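Local coordinates for protein phenolic acid decarboxylase (Sedimentibacter hydroxybenzoicus, PDB 7AE5) that catalyses the reversible, non-oxidative decarboxylation of 4-hydroxybenzoate and 3,4-dihydroxybenzoate with prenylated FMN and manganese as cofactors, detoxifying phenolic compounds under anaerobic conditions, at residues Thr84-Gln89 with Asp393-Glu398; Tyr347-Gly352 with Thr375-Pro380. All coordinates share one frame; numbering follows the deposited sequence.

Contact 1: Thr84-Gln89 with Asp393-Glu398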
# COMPACT_ATOMS: atom_id res chain seq x y z
N THR C 84 -1.05 -34.75 -27.64
CA THR C 84 0.17 -34.18 -27.09
C THR C 84 -0.14 -32.97 -26.22
O THR C 84 -0.85 -32.05 -26.65
CB THR C 84 1.12 -33.78 -28.22
OG1 THR C 84 1.41 -34.92 -29.03
CG2 THR C 84 2.42 -33.23 -27.66
N SER C 85 0.37 -32.98 -24.99
CA SER C 85 0.14 -31.89 -24.06
C SER C 85 0.66 -30.58 -24.64
O SER C 85 1.53 -30.55 -25.52
CB SER C 85 0.83 -32.17 -22.73
OG SER C 85 2.17 -31.72 -22.75
N THR C 86 0.09 -29.48 -24.14
CA THR C 86 0.47 -28.16 -24.64
C THR C 86 1.94 -27.86 -24.35
O THR C 86 2.64 -27.27 -25.18
CB THR C 86 -0.43 -27.09 -24.04
OG1 THR C 86 -1.80 -27.39 -24.36
CG2 THR C 86 -0.09 -25.72 -24.59
N LYS C 87 2.42 -28.27 -23.18
CA LYS C 87 3.83 -28.07 -22.84
C LYS C 87 4.74 -28.79 -23.83
O LYS C 87 5.74 -28.23 -24.29
CB LYS C 87 4.10 -28.56 -21.41
CG LYS C 87 5.57 -28.63 -21.03
CD LYS C 87 5.74 -29.10 -19.60
CE LYS C 87 6.90 -28.40 -18.90
NZ LYS C 87 7.44 -29.21 -17.76
N ASP C 88 4.40 -30.03 -24.18
CA ASP C 88 5.22 -30.77 -25.13
C ASP C 88 5.14 -30.17 -26.53
O ASP C 88 6.12 -30.17 -27.28
CB ASP C 88 4.81 -32.24 -25.15
CG ASP C 88 5.45 -33.04 -24.03
OD1 ASP C 88 4.94 -34.14 -23.72
OD2 ASP C 88 6.44 -32.56 -23.44
N GLN C 89 3.96 -29.65 -26.91
CA GLN C 89 3.86 -28.90 -28.16
C GLN C 89 4.73 -27.65 -28.11
O GLN C 89 5.32 -27.26 -29.13
CB GLN C 89 2.41 -28.52 -28.43
CG GLN C 89 1.45 -29.68 -28.64
CD GLN C 89 0.12 -29.24 -29.21
OE1 GLN C 89 0.06 -28.45 -30.16
NE2 GLN C 89 -0.97 -29.75 -28.64
N ASP C 393 3.94 -27.48 -14.57
CA ASP C 393 3.62 -27.19 -15.96
C ASP C 393 2.88 -25.87 -16.04
O ASP C 393 1.73 -25.79 -15.57
CB ASP C 393 2.78 -28.33 -16.55
CG ASP C 393 2.47 -28.14 -18.03
OD1 ASP C 393 2.90 -27.13 -18.63
OD2 ASP C 393 1.79 -29.02 -18.61
N PRO C 394 3.47 -24.80 -16.59
CA PRO C 394 2.77 -23.51 -16.64
C PRO C 394 1.64 -23.47 -17.65
O PRO C 394 0.91 -22.46 -17.69
CB PRO C 394 3.89 -22.53 -17.02
CG PRO C 394 4.81 -23.35 -17.86
CD PRO C 394 4.77 -24.75 -17.29
N PHE C 395 1.46 -24.51 -18.46
CA PHE C 395 0.32 -24.61 -19.36
C PHE C 395 -0.84 -25.38 -18.74
O PHE C 395 -1.95 -25.34 -19.29
CB PHE C 395 0.75 -25.27 -20.67
CG PHE C 395 1.82 -24.52 -21.41
CD1 PHE C 395 1.49 -23.50 -22.29
CD2 PHE C 395 3.16 -24.82 -21.21
CE1 PHE C 395 2.48 -22.80 -22.96
CE2 PHE C 395 4.15 -24.12 -21.88
CZ PHE C 395 3.81 -23.11 -22.76
N ASN C 396 -0.60 -26.08 -17.64
CA ASN C 396 -1.65 -26.78 -16.90
C ASN C 396 -2.16 -25.81 -15.84
O ASN C 396 -1.61 -25.70 -14.74
CB ASN C 396 -1.10 -28.06 -16.28
CG ASN C 396 -2.19 -28.92 -15.65
OD1 ASN C 396 -3.07 -28.42 -14.96
ND2 ASN C 396 -2.11 -30.23 -15.89
N LEU C 397 -3.23 -25.09 -16.18
CA LEU C 397 -3.75 -24.06 -15.28
C LEU C 397 -4.23 -24.65 -13.96
O LEU C 397 -4.21 -23.96 -12.94
CB LEU C 397 -4.87 -23.30 -15.98
CG LEU C 397 -4.43 -22.54 -17.23
CD1 LEU C 397 -5.55 -21.69 -17.80
CD2 LEU C 397 -3.22 -21.69 -16.91
N GLU C 398 -4.65 -25.91 -13.96
CA GLU C 398 -4.98 -26.58 -12.70
C GLU C 398 -3.74 -26.73 -11.82
O GLU C 398 -3.82 -26.63 -10.59
CB GLU C 398 -5.61 -27.95 -12.98
CG GLU C 398 -7.02 -27.86 -13.55
CD GLU C 398 -7.03 -27.62 -15.05
OE1 GLU C 398 -8.09 -27.21 -15.58
OE2 GLU C 398 -5.98 -27.82 -15.70
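Phe395 packs against the first turn of helix 86-96, where Thr86 and Lys87 receive it. The apolar part centres on its ring. Methyl CG2 of Thr86 lies 3.6 Å from CD1 of Phe395, and the two side chains cross at about a right angle. With OG1 of Thr86 beside its backbone N (chi1 -58°), the methyl CG2 lies anti to that N and is turned to the Phe395 ring. At the other ortho carbon, CD2 of Phe395 is 3.7 Å from CA of Lys87, met obliquely.

The aliphatic chain of Lys87 runs past the carboxylate of Asp393 in the opposite direction, with CB of Lys87 3.3 Å from OD1 of Asp393. The charges stay apart, NZ of Lys87 being 5.1 Å from OD1 of Asp393, so the attraction is probably modest. OD1 of Asp393 also accepts from N of Phe395 (3.0 Å), an Asx turn in which the N-H comes from above the carboxylate plane. A leucine in place of Asp393 would probably leave N of Phe395 without this acceptor and free the turn that carries the ring to shift.

Ser85 caps helix 86-96, its OG accepting from N of Asp88. Phe395 also meets Phe90 of that helix, Leu323 of helix 323-336 and Met346 of strand 340-347. The contact thus joins the N-terminal region to the C-terminal domain, just ahead of helix 397-407.

Contact 2: Tyr347-Gly352 with Thr375-Pro380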
# COMPACT_ATOMS: atom_id res chain seq x y z
N TYR C 347 -2.21 -15.80 -23.34
CA TYR C 347 -3.46 -15.20 -22.88
C TYR C 347 -3.54 -13.74 -23.30
O TYR C 347 -2.83 -12.89 -22.75
CB TYR C 347 -3.58 -15.38 -21.37
CG TYR C 347 -3.43 -16.83 -20.98
CD1 TYR C 347 -4.31 -17.79 -21.47
CD2 TYR C 347 -2.40 -17.25 -20.16
CE1 TYR C 347 -4.17 -19.12 -21.14
CE2 TYR C 347 -2.25 -18.58 -19.82
CZ TYR C 347 -3.14 -19.51 -20.31
OH TYR C 347 -2.99 -20.84 -19.98
N THR C 348 -4.41 -13.47 -24.27
CA THR C 348 -4.63 -12.13 -24.82
C THR C 348 -3.31 -11.51 -25.30
O THR C 348 -2.88 -10.46 -24.83
CB THR C 348 -5.33 -11.23 -23.80
OG1 THR C 348 -6.28 -12.00 -23.06
CG2 THR C 348 -6.05 -10.09 -24.51
N HIS C 349 -2.69 -12.21 -26.25
CA HIS C 349 -1.41 -11.80 -26.83
C HIS C 349 -0.37 -11.50 -25.76
O HIS C 349 0.36 -10.51 -25.83
CB HIS C 349 -1.58 -10.60 -27.76
CG HIS C 349 -0.60 -10.57 -28.89
ND1 HIS C 349 -0.65 -9.62 -29.89
CD2 HIS C 349 0.44 -11.38 -29.18
CE1 HIS C 349 0.33 -9.84 -30.75
NE2 HIS C 349 1.01 -10.90 -30.34
N GLY C 350 -0.30 -12.37 -24.75
CA GLY C 350 0.75 -12.25 -23.76
C GLY C 350 0.52 -11.22 -22.68
O GLY C 350 1.47 -10.86 -21.98
N ILE C 351 -0.71 -10.71 -22.53
CA ILE C 351 -0.98 -9.85 -21.38
C ILE C 351 -0.92 -10.65 -20.09
O ILE C 351 -0.50 -10.14 -19.05
CB ILE C 351 -2.33 -9.12 -21.56
CG1 ILE C 351 -2.25 -8.15 -22.74
CG2 ILE C 351 -2.70 -8.36 -20.30
CD1 ILE C 351 -3.59 -7.58 -23.15
N GLY C 352 -1.31 -11.92 -20.14
CA GLY C 352 -1.12 -12.85 -19.04
C GLY C 352 -0.00 -13.83 -19.37
O GLY C 352 0.00 -14.44 -20.44
N THR C 375 11.41 -7.12 -21.82
CA THR C 375 11.55 -7.55 -23.21
C THR C 375 10.74 -6.65 -24.13
O THR C 375 9.83 -5.94 -23.68
CB THR C 375 11.10 -9.00 -23.35
OG1 THR C 375 9.81 -9.15 -22.76
CG2 THR C 375 12.08 -9.92 -22.65
N PRO C 376 11.04 -6.64 -25.43
CA PRO C 376 10.27 -5.79 -26.35
C PRO C 376 8.76 -6.01 -26.29
O PRO C 376 8.00 -5.04 -26.37
CB PRO C 376 10.84 -6.17 -27.73
CG PRO C 376 12.25 -6.53 -27.44
CD PRO C 376 12.23 -7.21 -26.09
N HIS C 377 8.32 -7.26 -26.14
CA HIS C 377 6.89 -7.55 -26.10
C HIS C 377 6.34 -7.55 -24.68
O HIS C 377 5.25 -7.02 -24.44
CB HIS C 377 6.61 -8.90 -26.76
CG HIS C 377 5.16 -9.20 -26.92
ND1 HIS C 377 4.44 -9.91 -25.99
CD2 HIS C 377 4.28 -8.89 -27.91
CE1 HIS C 377 3.18 -10.03 -26.39
NE2 HIS C 377 3.07 -9.42 -27.56
N GLY C 378 7.07 -8.13 -23.73
CA GLY C 378 6.56 -8.22 -22.37
C GLY C 378 6.45 -6.88 -21.68
O GLY C 378 5.56 -6.68 -20.84
N MET C 379 7.35 -5.94 -22.00
CA MET C 379 7.34 -4.61 -21.40
C MET C 379 5.99 -3.91 -21.53
O MET C 379 5.44 -3.49 -20.51
CB MET C 379 8.43 -3.72 -22.00
CG MET C 379 8.63 -2.42 -21.25
SD MET C 379 10.14 -1.58 -21.72
CE MET C 379 11.28 -2.63 -20.89
N PRO C 380 5.43 -3.74 -22.75
CA PRO C 380 4.15 -3.04 -22.84
C PRO C 380 2.94 -3.95 -22.73
O PRO C 380 1.86 -3.49 -22.33
CB PRO C 380 4.23 -2.38 -24.23
CG PRO C 380 5.02 -3.34 -25.03
CD PRO C 380 6.00 -3.99 -24.09
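The tight hairpin between strands 340-347 and 352-357 of the C-terminal domain faces the residues leading into helix 378-381 here. The hairpin turn, Thr348 to Ile351, is a type I' turn, with N of Ile351 bonded to O of Thr348. Its outer corner, His349 and Gly350, meets a single side chain, His377.

His377 presents the edge of its imidazole to the turn. As modelled, its CE1 lies 2.9 Å from O of His349, near the plane of the His377 ring. That is unusually short for a carbon and oxygen, and the contact is doubtful. The ring reaches the hairpin because CG of His377 is anti to the backbone N (chi1 -172°). NE2 of His377 is 3.4 Å from the same oxygen, but the angle is too poor for a hydrogen bond. CE1 of His377 also sits 4.2 Å from CA of Gly350. A side chain on Gly350 would point at the imidazole and clash with it, and the positive phi of Gly350 suits glycine too.

The two imidazoles meet obliquely, their planes at 52°. NE2 of His377 stands over one face of the His349 ring, offset toward the rim, with CD2 of His349 at 3.7 Å. Tyr381 joins the pair: it stacks on His377 and meets the ring of His349, which also has an edge-to-face partner in Phe279. On the helix side, OG1 of Thr375 accepts from N of Gly378 as a cap. Thr348 OG1 bonds to Thr405 OG1 of the second subunit.

As modelled, no hydrogen bond joins the segments, and ring packing holds them. The short CE1 contact may mean that the His377 imidazole is flipped, which would bring a nitrogen to the oxygen of His349.

Along the chain, contact 2 is nested within the loop closed by contact 1, and their centres lie about 19 Å apart. They touch directly: CD2 of Leu397, in contact 1, packs 3.2 Å from OH of Tyr347, in contact 2. Strand 340-347 connects them, since Phe395 rests on it and the hairpin of 347-352 follows it. Both also reach the second subunit. They differ in their relation to the active site. Contact 1 lies away from the annotated sites. In contact 2 the side chain of His349 is about 9 Å from that of Thr166, predicted to bind prenylated FMN, and about 10 Å from that of His185, a predicted manganese ligand.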